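Glutamine synthetase (Streptomyces coelicolor, PDB 4BAX) belongs to the glutamine synthetase family, pairing a beta-Grasp domain with a larger catalytic domain in an assembly of ten chains. Local coordinates at residues A[68-71]-A[72-76]; A[123-126]-A[127-130]; A[159-162]-A[163-166]; A[204-207]-A[208-211]; A[320-323]-A[324-327]. All coordinates share one frame; numbering follows the deposited sequence.

Interaction 1: residues A[68-71]-A[72-76]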
loop_
_atom_site.group_PDB
_atom_site.type_symbol
_atom_site.label_atom_id
_atom_site.label_comp_id
_atom_site.label_asym_id
_atom_site.label_seq_id
_atom_site.Cartn_x
_atom_site.Cartn_y
_atom_site.Cartn_z
ATOM N N PRO A 68 -33.417 -19.345 -5.258
ATOM C CA PRO A 68 -32.201 -20.167 -5.389
ATOM C C PRO A 68 -31.067 -19.747 -4.447
ATOM O O PRO A 68 -30.192 -20.556 -4.093
ATOM C CB PRO A 68 -31.801 -19.944 -6.852
ATOM C CG PRO A 68 -32.298 -18.562 -7.161
ATOM C CD PRO A 68 -33.595 -18.430 -6.403
ATOM N N ILE A 69 -31.048 -18.466 -4.103
ATOM C CA ILE A 69 -30.058 -17.933 -3.176
ATOM C C ILE A 69 -30.365 -18.261 -1.713
ATOM O O ILE A 69 -29.524 -18.764 -0.967
ATOM C CB ILE A 69 -29.887 -16.422 -3.370
ATOM C CG1 ILE A 69 -29.390 -16.169 -4.797
ATOM C CG2 ILE A 69 -28.917 -15.872 -2.362
ATOM C CD1 ILE A 69 -29.335 -14.740 -5.166
ATOM N N ARG A 70 -31.582 -17.938 -1.303
ATOM C CA ARG A 70 -32.020 -18.247 0.039
ATOM C C ARG A 70 -32.199 -19.746 0.250
ATOM O O ARG A 70 -31.909 -20.261 1.331
ATOM C CB ARG A 70 -33.311 -17.505 0.360
ATOM C CG ARG A 70 -33.076 -16.177 1.029
ATOM C CD ARG A 70 -34.282 -15.293 0.883
ATOM N NE ARG A 70 -34.052 -13.985 1.478
ATOM C CZ ARG A 70 -34.905 -12.972 1.364
ATOM N NH1 ARG A 70 -36.040 -13.121 0.677
ATOM N NH2 ARG A 70 -34.618 -11.811 1.939
ATOM N N GLY A 71 -32.687 -20.435 -0.781
ATOM C CA GLY A 71 -32.884 -21.867 -0.692
ATOM C C GLY A 71 -34.121 -22.260 0.101
ATOM O O GLY A 71 -34.982 -21.421 0.392
ATOM N N GLY A 72 -34.242 -23.555 0.388
ATOM C CA GLY A 72 -35.345 -24.058 1.189
ATOM C C GLY A 72 -36.714 -23.821 0.601
ATOM O O GLY A 72 -36.937 -24.098 -0.582
ATOM N N GLU A 73 -37.615 -23.262 1.404
ATOM C CA GLU A 73 -39.004 -23.105 0.982
ATOM C C GLU A 73 -39.270 -21.667 0.505
ATOM O O GLU A 73 -40.386 -21.283 0.123
ATOM C CB GLU A 73 -39.942 -23.482 2.142
ATOM C CG GLU A 73 -40.890 -24.658 1.872
ATOM C CD GLU A 73 -40.221 -25.847 1.162
ATOM O OE1 GLU A 73 -39.302 -26.460 1.764
ATOM O OE2 GLU A 73 -40.599 -26.165 0.001
ATOM N N ASP A 74 -38.200 -20.893 0.446
ATOM C CA ASP A 74 -38.303 -19.490 0.085
ATOM C C ASP A 74 -38.528 -19.268 -1.417
ATOM O O ASP A 74 -38.126 -20.097 -2.246
ATOM C CB ASP A 74 -37.050 -18.779 0.560
ATOM C CG ASP A 74 -36.868 -18.892 2.066
ATOM O OD1 ASP A 74 -37.865 -19.124 2.789
ATOM O OD2 ASP A 74 -35.720 -18.727 2.532
ATOM N N ILE A 75 -39.221 -18.181 -1.760
ATOM C CA ILE A 75 -39.631 -17.969 -3.149
ATOM C C ILE A 75 -39.452 -16.528 -3.637
ATOM O O ILE A 75 -39.409 -15.582 -2.844
ATOM C CB ILE A 75 -41.114 -18.382 -3.363
ATOM C CG1 ILE A 75 -42.001 -17.676 -2.339
ATOM C CG2 ILE A 75 -41.291 -19.905 -3.303
ATOM C CD1 ILE A 75 -43.279 -17.149 -2.904
ATOM N N LEU A 76 -39.405 -16.372 -4.957
ATOM C CA LEU A 76 -39.399 -15.057 -5.591
ATOM C C LEU A 76 -40.778 -14.795 -6.167
ATOM O O LEU A 76 -41.380 -15.681 -6.781
ATOM C CB LEU A 76 -38.354 -14.978 -6.687
ATOM C CG LEU A 76 -36.995 -15.480 -6.248
ATOM C CD1 LEU A 76 -36.136 -15.628 -7.496
ATOM C CD2 LEU A 76 -36.374 -14.550 -5.203
#

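Interaction 2: residues A[123-126]-A[127-130]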
loop_
_atom_site.group_PDB
_atom_site.type_symbol
_atom_site.label_atom_id
_atom_site.label_comp_id
_atom_site.label_asym_id
_atom_site.label_seq_id
_atom_site.Cartn_x
_atom_site.Cartn_y
_atom_site.Cartn_z
ATOM N N THR A 123 -16.392 1.996 -11.936
ATOM C CA THR A 123 -16.530 2.636 -13.244
ATOM C C THR A 123 -15.729 1.897 -14.311
ATOM O O THR A 123 -15.810 2.214 -15.507
ATOM C CB THR A 123 -16.077 4.116 -13.203
ATOM O OG1 THR A 123 -14.837 4.226 -12.486
ATOM C CG2 THR A 123 -17.145 4.999 -12.568
ATOM N N ARG A 124 -14.934 0.927 -13.869
ATOM C CA ARG A 124 -14.053 0.182 -14.751
ATOM C C ARG A 124 -14.709 -1.105 -15.240
ATOM O O ARG A 124 -15.259 -1.878 -14.444
ATOM C CB ARG A 124 -12.776 -0.191 -13.986
ATOM C CG ARG A 124 -11.510 -0.284 -14.855
ATOM C CD ARG A 124 -10.798 -1.591 -14.621
ATOM N NE ARG A 124 -10.784 -1.905 -13.201
ATOM C CZ ARG A 124 -10.988 -3.127 -12.710
ATOM N NH1 ARG A 124 -11.231 -4.156 -13.528
ATOM N NH2 ARG A 124 -10.964 -3.321 -11.393
ATOM N N PRO A 125 -14.608 -1.367 -16.551
ATOM C CA PRO A 125 -15.022 -2.666 -17.109
ATOM C C PRO A 125 -14.182 -3.785 -16.477
ATOM O O PRO A 125 -12.951 -3.632 -16.326
ATOM C CB PRO A 125 -14.684 -2.523 -18.604
ATOM C CG PRO A 125 -14.687 -1.024 -18.860
ATOM C CD PRO A 125 -14.131 -0.430 -17.590
ATOM N N LEU A 126 -14.823 -4.892 -16.108
ATOM C CA LEU A 126 -14.107 -5.940 -15.382
ATOM C C LEU A 126 -12.921 -6.502 -16.185
ATOM O O LEU A 126 -11.920 -6.910 -15.600
ATOM C CB LEU A 126 -15.061 -7.057 -14.923
ATOM C CG LEU A 126 -14.394 -8.143 -14.070
ATOM C CD1 LEU A 126 -14.244 -7.643 -12.653
ATOM C CD2 LEU A 126 -15.136 -9.471 -14.091
ATOM N N GLY A 127 -13.032 -6.500 -17.514
ATOM C CA GLY A 127 -11.975 -7.021 -18.362
ATOM C C GLY A 127 -10.951 -5.989 -18.816
ATOM O O GLY A 127 -10.064 -6.286 -19.630
ATOM N N PHE A 128 -11.077 -4.766 -18.313
ATOM C CA PHE A 128 -10.196 -3.681 -18.720
ATOM C C PHE A 128 -9.222 -3.453 -17.585
ATOM O O PHE A 128 -9.578 -3.703 -16.433
ATOM C CB PHE A 128 -10.997 -2.397 -18.983
ATOM C CG PHE A 128 -11.534 -2.272 -20.397
ATOM C CD1 PHE A 128 -12.073 -3.376 -21.056
ATOM C CD2 PHE A 128 -11.546 -1.043 -21.056
ATOM C CE1 PHE A 128 -12.586 -3.256 -22.358
ATOM C CE2 PHE A 128 -12.059 -0.922 -22.360
ATOM C CZ PHE A 128 -12.580 -2.030 -23.004
ATOM N N PRO A 129 -7.970 -3.063 -17.903
ATOM C CA PRO A 129 -6.978 -2.657 -16.894
ATOM C C PRO A 129 -7.301 -1.230 -16.442
ATOM O O PRO A 129 -7.934 -0.469 -17.201
ATOM C CB PRO A 129 -5.651 -2.682 -17.660
ATOM C CG PRO A 129 -6.028 -2.500 -19.080
ATOM C CD PRO A 129 -7.400 -3.093 -19.264
ATOM N N GLU A 130 -6.871 -0.860 -15.241
ATOM C CA GLU A 130 -7.130 0.483 -14.747
ATOM C C GLU A 130 -6.414 1.498 -15.614
ATOM O O GLU A 130 -5.222 1.357 -15.896
ATOM C CB GLU A 130 -6.681 0.624 -13.284
ATOM C CG GLU A 130 -7.416 -0.296 -12.303
ATOM C CD GLU A 130 -8.415 0.451 -11.421
ATOM O OE1 GLU A 130 -8.289 1.694 -11.310
ATOM O OE2 GLU A 130 -9.338 -0.201 -10.862
#

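Interaction 3: residues A[159-162]-A[163-166]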
loop_
_atom_site.group_PDB
_atom_site.type_symbol
_atom_site.label_atom_id
_atom_site.label_comp_id
_atom_site.label_asym_id
_atom_site.label_seq_id
_atom_site.Cartn_x
_atom_site.Cartn_y
_atom_site.Cartn_z
ATOM N N LEU A 159 -26.113 -18.953 -13.653
ATOM C CA LEU A 159 -26.749 -19.992 -14.459
ATOM C C LEU A 159 -27.355 -21.086 -13.568
ATOM O O LEU A 159 -28.508 -21.502 -13.777
ATOM C CB LEU A 159 -25.773 -20.571 -15.482
ATOM C CG LEU A 159 -26.207 -21.844 -16.199
ATOM C CD1 LEU A 159 -27.322 -21.545 -17.193
ATOM C CD2 LEU A 159 -25.023 -22.468 -16.896
ATOM N N GLU A 160 -26.587 -21.533 -12.573
ATOM C CA GLU A 160 -27.077 -22.532 -11.628
ATOM C C GLU A 160 -28.275 -21.975 -10.848
ATOM O O GLU A 160 -29.270 -22.659 -10.641
ATOM C CB GLU A 160 -25.958 -22.982 -10.683
ATOM C CG GLU A 160 -26.355 -24.084 -9.678
ATOM C CD GLU A 160 -26.741 -25.422 -10.364
ATOM O OE1 GLU A 160 -26.701 -25.518 -11.612
ATOM O OE2 GLU A 160 -27.094 -26.392 -9.656
ATOM N N ASN A 161 -28.210 -20.691 -10.508
ATOM C CA ASN A 161 -29.310 -20.044 -9.815
ATOM C C ASN A 161 -30.583 -19.974 -10.669
ATOM O O ASN A 161 -31.678 -20.225 -10.154
ATOM C CB ASN A 161 -28.888 -18.647 -9.362
ATOM C CG ASN A 161 -28.102 -18.679 -8.059
ATOM O OD1 ASN A 161 -28.156 -19.666 -7.328
ATOM N ND2 ASN A 161 -27.376 -17.602 -7.761
ATOM N N CYS A 162 -30.444 -19.665 -11.958
ATOM C CA CYS A 162 -31.586 -19.593 -12.880
ATOM C C CYS A 162 -32.263 -20.980 -13.035
ATOM O O CYS A 162 -33.504 -21.104 -13.063
ATOM C CB CYS A 162 -31.137 -19.060 -14.245
ATOM S SG CYS A 162 -30.803 -17.235 -14.275
ATOM N N LEU A 163 -31.442 -22.026 -13.149
ATOM C CA LEU A 163 -31.956 -23.394 -13.292
ATOM C C LEU A 163 -32.655 -23.917 -12.029
ATOM O O LEU A 163 -33.724 -24.538 -12.110
ATOM C CB LEU A 163 -30.840 -24.347 -13.738
ATOM C CG LEU A 163 -30.275 -24.002 -15.128
ATOM C CD1 LEU A 163 -29.040 -24.807 -15.514
ATOM C CD2 LEU A 163 -31.348 -24.192 -16.186
ATOM N N LYS A 164 -32.082 -23.610 -10.865
ATOM C CA LYS A 164 -32.695 -23.975 -9.592
ATOM C C LYS A 164 -34.030 -23.260 -9.448
ATOM O O LYS A 164 -34.975 -23.810 -8.884
ATOM C CB LYS A 164 -31.763 -23.610 -8.439
ATOM C CG LYS A 164 -31.114 -24.803 -7.780
ATOM C CD LYS A 164 -29.622 -24.562 -7.609
ATOM C CE LYS A 164 -29.327 -23.492 -6.570
ATOM N NZ LYS A 164 -28.384 -24.033 -5.544
ATOM N N ALA A 165 -34.102 -22.039 -9.975
ATOM C CA ALA A 165 -35.351 -21.277 -10.040
ATOM C C ALA A 165 -36.341 -21.830 -11.088
ATOM O O ALA A 165 -37.521 -21.464 -11.086
ATOM C CB ALA A 165 -35.056 -19.817 -10.315
ATOM N N GLY A 166 -35.854 -22.695 -11.984
ATOM C CA GLY A 166 -36.704 -23.284 -13.003
ATOM C C GLY A 166 -36.880 -22.527 -14.306
ATOM O O GLY A 166 -37.722 -22.880 -15.142
#

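Interaction 4: residues A[204-207]-A[208-211]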
loop_
_atom_site.group_PDB
_atom_site.type_symbol
_atom_site.label_atom_id
_atom_site.label_comp_id
_atom_site.label_asym_id
_atom_site.label_seq_id
_atom_site.Cartn_x
_atom_site.Cartn_y
_atom_site.Cartn_z
ATOM N N LEU A 204 -29.171 -11.992 -11.869
ATOM C CA LEU A 204 -27.801 -11.638 -12.250
ATOM C C LEU A 204 -27.208 -10.545 -11.353
ATOM O O LEU A 204 -26.138 -10.731 -10.753
ATOM C CB LEU A 204 -27.741 -11.224 -13.722
ATOM C CG LEU A 204 -26.338 -10.776 -14.185
ATOM C CD1 LEU A 204 -25.280 -11.911 -14.243
ATOM C CD2 LEU A 204 -26.439 -10.048 -15.529
ATOM N N TYR A 205 -27.960 -9.457 -11.191
ATOM C CA TYR A 205 -27.529 -8.338 -10.367
ATOM C C TYR A 205 -27.316 -8.815 -8.962
ATOM O O TYR A 205 -26.325 -8.504 -8.314
ATOM C CB TYR A 205 -28.616 -7.281 -10.315
ATOM C CG TYR A 205 -28.941 -6.585 -11.601
ATOM C CD1 TYR A 205 -27.951 -6.023 -12.404
ATOM C CD2 TYR A 205 -30.267 -6.447 -11.995
ATOM C CE1 TYR A 205 -28.297 -5.359 -13.585
ATOM C CE2 TYR A 205 -30.609 -5.797 -13.155
ATOM C CZ TYR A 205 -29.636 -5.253 -13.944
ATOM O OH TYR A 205 -30.025 -4.610 -15.101
ATOM N N ARG A 206 -28.293 -9.573 -8.503
ATOM C CA ARG A 206 -28.291 -10.066 -7.146
ATOM C C ARG A 206 -27.172 -11.088 -6.871
ATOM O O ARG A 206 -26.460 -10.967 -5.872
ATOM C CB ARG A 206 -29.675 -10.595 -6.790
ATOM C CG ARG A 206 -29.789 -11.338 -5.493
ATOM C CD ARG A 206 -29.744 -10.443 -4.298
ATOM N NE ARG A 206 -29.848 -11.210 -3.065
ATOM C CZ ARG A 206 -28.825 -11.836 -2.492
ATOM N NH1 ARG A 206 -27.615 -11.800 -3.056
ATOM N NH2 ARG A 206 -29.010 -12.514 -1.359
ATOM N N THR A 207 -26.955 -12.016 -7.805
ATOM C CA THR A 207 -25.869 -12.988 -7.690
ATOM C C THR A 207 -24.509 -12.273 -7.680
ATOM O O THR A 207 -23.626 -12.613 -6.876
ATOM C CB THR A 207 -25.908 -14.023 -8.844
ATOM O OG1 THR A 207 -27.150 -14.718 -8.789
ATOM C CG2 THR A 207 -24.796 -15.044 -8.715
ATOM N N ALA A 208 -24.375 -11.250 -8.529
ATOM C CA ALA A 208 -23.119 -10.511 -8.680
ATOM C C ALA A 208 -22.755 -9.707 -7.418
ATOM O O ALA A 208 -21.578 -9.417 -7.167
ATOM C CB ALA A 208 -23.157 -9.620 -9.920
ATOM N N GLU A 209 -23.760 -9.385 -6.605
ATOM C CA GLU A 209 -23.517 -8.689 -5.347
ATOM C C GLU A 209 -22.563 -9.470 -4.452
ATOM O O GLU A 209 -21.704 -8.877 -3.803
ATOM C CB GLU A 209 -24.818 -8.470 -4.586
ATOM C CG GLU A 209 -25.712 -7.405 -5.189
ATOM C CD GLU A 209 -27.057 -7.316 -4.491
ATOM O OE1 GLU A 209 -27.185 -7.827 -3.362
ATOM O OE2 GLU A 209 -27.998 -6.739 -5.076
ATOM N N ASP A 210 -22.696 -10.791 -4.444
ATOM C CA ASP A 210 -21.853 -11.650 -3.609
ATOM C C ASP A 210 -20.394 -11.674 -4.039
ATOM O O ASP A 210 -19.489 -11.835 -3.203
ATOM C CB ASP A 210 -22.440 -13.069 -3.543
ATOM C CG ASP A 210 -23.770 -13.121 -2.816
ATOM O OD1 ASP A 210 -23.986 -12.288 -1.906
ATOM O OD2 ASP A 210 -24.616 -13.972 -3.163
ATOM N N PHE A 211 -20.172 -11.446 -5.333
ATOM C CA PHE A 211 -18.833 -11.408 -5.889
ATOM C C PHE A 211 -18.271 -9.994 -5.947
ATOM O O PHE A 211 -17.182 -9.783 -6.475
ATOM C CB PHE A 211 -18.841 -12.015 -7.285
ATOM C CG PHE A 211 -19.224 -13.467 -7.305
ATOM C CD1 PHE A 211 -20.569 -13.841 -7.380
ATOM C CD2 PHE A 211 -18.256 -14.467 -7.274
ATOM C CE1 PHE A 211 -20.939 -15.190 -7.414
ATOM C CE2 PHE A 211 -18.622 -15.810 -7.296
ATOM C CZ PHE A 211 -19.970 -16.172 -7.364
#

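Interaction 5: residues A[320-323]-A[324-327]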
loop_
_atom_site.group_PDB
_atom_site.type_symbol
_atom_site.label_atom_id
_atom_site.label_comp_id
_atom_site.label_asym_id
_atom_site.label_seq_id
_atom_site.Cartn_x
_atom_site.Cartn_y
_atom_site.Cartn_z
ATOM N N ASN A 320 -30.755 -3.445 -22.931
ATOM C CA ASN A 320 -31.597 -2.780 -21.931
ATOM C C ASN A 320 -33.065 -2.648 -22.352
ATOM O O ASN A 320 -33.808 -1.868 -21.760
ATOM C CB ASN A 320 -31.009 -1.420 -21.508
ATOM C CG ASN A 320 -31.016 -0.404 -22.640
ATOM O OD1 ASN A 320 -31.320 -0.737 -23.792
ATOM N ND2 ASN A 320 -30.638 0.836 -22.327
ATOM N N VAL A 321 -33.487 -3.394 -23.369
ATOM C CA VAL A 321 -34.898 -3.379 -23.761
ATOM C C VAL A 321 -35.777 -4.017 -22.684
ATOM O O VAL A 321 -35.358 -4.936 -21.985
ATOM C CB VAL A 321 -35.115 -4.110 -25.105
ATOM C CG1 VAL A 321 -34.901 -5.626 -24.970
ATOM C CG2 VAL A 321 -36.495 -3.768 -25.686
ATOM N N ASP A 322 -36.983 -3.485 -22.517
ATOM C CA ASP A 322 -38.010 -4.127 -21.701
ATOM C C ASP A 322 -38.586 -5.274 -22.533
ATOM O O ASP A 322 -39.139 -5.040 -23.615
ATOM C CB ASP A 322 -39.115 -3.114 -21.365
ATOM C CG ASP A 322 -40.146 -3.652 -20.360
ATOM O OD1 ASP A 322 -40.285 -4.890 -20.212
ATOM O OD2 ASP A 322 -40.827 -2.825 -19.713
ATOM N N PRO A 323 -38.493 -6.513 -22.019
ATOM C CA PRO A 323 -39.032 -7.690 -22.729
ATOM C C PRO A 323 -40.539 -7.588 -22.991
ATOM O O PRO A 323 -40.988 -7.988 -24.076
ATOM C CB PRO A 323 -38.702 -8.871 -21.793
ATOM C CG PRO A 323 -38.368 -8.245 -20.462
ATOM C CD PRO A 323 -37.791 -6.881 -20.777
ATOM N N TYR A 324 -41.276 -6.971 -22.066
ATOM C CA TYR A 324 -42.716 -6.798 -22.223
ATOM C C TYR A 324 -43.029 -5.990 -23.477
ATOM O O TYR A 324 -44.018 -6.258 -24.184
ATOM C CB TYR A 324 -43.318 -6.080 -20.996
ATOM C CG TYR A 324 -43.323 -6.885 -19.705
ATOM C CD1 TYR A 324 -43.757 -8.202 -19.681
ATOM C CD2 TYR A 324 -42.822 -6.340 -18.519
ATOM C CE1 TYR A 324 -43.730 -8.946 -18.510
ATOM C CE2 TYR A 324 -42.795 -7.081 -17.340
ATOM C CZ TYR A 324 -43.254 -8.383 -17.346
ATOM O OH TYR A 324 -43.236 -9.130 -16.191
ATOM N N VAL A 325 -42.189 -4.991 -23.727
ATOM C CA VAL A 325 -42.337 -4.117 -24.879
ATOM C C VAL A 325 -41.938 -4.739 -26.234
ATOM O O VAL A 325 -42.728 -4.728 -27.182
ATOM C CB VAL A 325 -41.592 -2.773 -24.632
ATOM C CG1 VAL A 325 -41.686 -1.855 -25.840
ATOM C CG2 VAL A 325 -42.150 -2.099 -23.372
ATOM N N VAL A 326 -40.744 -5.321 -26.315
ATOM C CA VAL A 326 -40.282 -5.901 -27.575
ATOM C C VAL A 326 -41.186 -7.055 -28.005
ATOM O O VAL A 326 -41.540 -7.173 -29.185
ATOM C CB VAL A 326 -38.779 -6.295 -27.548
ATOM C CG1 VAL A 326 -38.460 -7.308 -26.420
ATOM C CG2 VAL A 326 -38.335 -6.791 -28.905
ATOM N N THR A 327 -41.614 -7.858 -27.033
ATOM C CA THR A 327 -42.528 -8.959 -27.332
ATOM C C THR A 327 -43.890 -8.423 -27.817
ATOM O O THR A 327 -44.419 -8.903 -28.831
ATOM C CB THR A 327 -42.747 -9.919 -26.105
ATOM O OG1 THR A 327 -43.129 -9.174 -24.939
ATOM C CG2 THR A 327 -41.510 -10.773 -25.811
#

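Interaction 1: residues A[68-71]-A[72-76]
A type II' beta turn running from Gly71 to Asp74 reverses the chain just ahead of strand 75-82 in the beta-Grasp domain. It is closed by Asp74 N, which donates to Gly71 O at 3.3 Å with an N-H...O angle of 153°. Both glycines have positive phi, and the +61° of Gly72 is the value this turn type asks of its first corner, a backbone shape that favours glycine. Asp74 then folds its carboxylate back across the turn: with CG lying beside its own backbone N (chi1 -60°), OD2 comes to rest 3.5 Å from Arg70 CB. The two side chains cross at about a right angle, and the arginine chain, extended from CG to NE, carries its guanidinium away from the acid, leaving Arg70 NE 5.1 Å from Asp74 OD2. Each charge is engaged by another partner. Arg70 forms salt bridges with Glu7 and with Glu156 of a second subunit, while Asp74 OD1 accepts from Lys5 N on strand 3-11. Where the chain enters and leaves the turn, Pro68 CD touches Leu76 CD1 at 3.9 Å, an apolar contact that faces helix 190-210. Between Arg70 and Asp74 the contact is thus one of aliphatic carbon against carboxylate oxygen, and any attraction between their charges is probably a longer-range supplement to the bonds each makes to its other partners.

Interaction 2: residues A[123-126]-A[127-130]
Strand 124-125 runs into a type I beta turn from Pro125 to Phe128, closed by Phe128 N donating to Pro125 O at 3.0 Å. Across this turn the pyrrolidine of Pro125 lies over one face of the Phe128 ring, offset toward its rim. Pro125 CG makes a CH-pi contact 4.0 Å from the ring centroid, and Pro125 CB approaches Phe128 CG at 3.6 Å. Trp226 meets the same phenyl ring edge-to-face, and Val222 and Phe120 pack on the proline, so the apolar side of the turn joins the surrounding loops to strand 110-121.

Arg124 serves the polar side. Its chain bends at chi2 and chi3 (-129° and -42°), which curls the guanidinium back over the turn. One weak hydrogen bond goes from Arg124 NH1 to Phe128 O at 3.4 Å, and a second, also weak, reaches Pro125 O from the same nitrogen. Glu130, bent at its own chi2, returns its carboxylate to the arginine, with the two flat groups 56° apart. The resulting salt bridge joins Arg124 NE to Glu130 OE2 at 3.2 Å, the nitrogen standing above the carboxylate plane while the oxygen sits at the guanidinium edge.

Interaction 3: residues A[159-162]-A[163-166]
Leu159 and Leu163 lie one helical turn apart near the end of helix 152-164, side by side and pointing the same way, with Leu159 CD1 4.1 Å from Leu163 CD1. This apolar pair is extended by Lys5 of a fourth subunit, which packs on both leucines.

Among the charged and polar side chains, Lys164 bends at chi2, chi3 and chi4, and its chain leans back toward the preceding turn as it leaves the helix. Its methylenes do the touching: Lys164 CD lies 3.7 Å from Glu160 OE2, and Lys164 CE is 4.1 Å from Asn161 OD1. The charges themselves stay apart, Lys164 NZ being 4.9 Å from Glu160 OE2. Glu160 OE1 instead forms a salt bridge with Lys5 of that same fourth subunit, and Asn161 ND2 probably donates to Thr207 OG1.

The backbone supplies successive i to i+4 bonds, from Leu163 N to Leu159 O, Lys164 N to Glu160 O and Ala165 N to Asn161 O, each at 3.0 Å. Beyond them Gly166 N turns back to Leu163 O at 2.8 Å. Gly166 has a phi of +87°, a backbone shape suited to glycine, and it marks the Schellman motif with which the chain leaves this helix.

Interaction 4: residues A[204-207]-A[208-211]
Arg206 and Asp210 face each other one turn apart along the last part of helix 190-210, joined by a long salt bridge of 3.7 Å from Arg206 NH1 to Asp210 OD2. CG of Arg206 is directed away from the backbone N (chi1 171°), and a bend at chi2 of 74° swings the chain toward the acids. Asp210 OD2 lies at the guanidinium edge, with the two planes 84° apart.

The chain of Glu209, extended beyond CG, crosses that of Arg206 at about a right angle, and its carboxylate is almost parallel to the guanidinium but well out of that plane. Arg206 NH1 is 4.0 Å from Glu209 OE1, with no N-H directed at the oxygen. Arg152 and Gly145 of the second subunit bind the glutamate carboxylate.

Phe211 lies alongside Thr207, its CD1 edge 3.3 Å from Thr207 O in the plane of the ring. Ala208 N still bonds four residues back to Leu204 O, whereas Asp210 N bonds three back to Thr207 O at 3.2 Å, a tightening often found at helix C-termini. Phe211 and Thr207 pack against helix 152-164, Ala208 meets Val213 before strand 214-216, and Arg206 touches Ile69 before strand 75-82.

Interaction 5: residues A[320-323]-A[324-327]
Asp322 N-caps helix 323-341: its OD1 accepts from Tyr324 N at 3.0 Å, the donor lying above the carboxylate plane. CG points away from the aspartate's own N (chi1 -173°), which places the carboxylate over the first turn. Tyr324 CB follows, 3.4 Å from Asp322 OD1. Val325 CG2 packs against Asp322 CB at 3.8 Å. The main chain adds a bond from Val326 N to Asp322 O and a weak one from Val325 N to the same oxygen. Pro323 O, also in the first turn, receives two bonds from one residue, reaching it from opposite faces of the carbonyl plane: Thr327 N at 3.0 Å and Thr327 OG1 at 2.6 Å. Val321 CG2, just before the cap, rests on Val326 CB at 3.9 Å, the two valines crossing at about a right angle and bringing the incoming loop against the helix.

In the next shell, Val321 and Val326 face strand 231-236. Tyr324 extends toward helix 190-210, where its OH is hydrogen-bonded to Asp195. Both carboxylate oxygens of Asp322 are engaged beyond the cap: Trp198 NE1 donates to OD1, and Thr93 OG1 is hydrogen-bonded to OD2.

All five contacts are local and follow in series along the chain, with none nested or crossed. Interaction 1 closes the turn before strand 75-82 of the beta-Grasp domain, and interaction 2 closes the one after strand 124-125, its centre about 33 Å from the first. Interaction 3 ends helix 152-164, interaction 4 ends helix 190-210, and interaction 5 starts helix 323-341. Interactions 1, 3 and 4 touch one another: Pro68 and Ile69 pack on Asn161, Ile69 also reaches Arg206, and Asn161 probably hydrogen-bonds to Thr207. This ties the beta-Grasp loop to two helix ends of the catalytic domain. Interactions 2 and 5 touch none of the others.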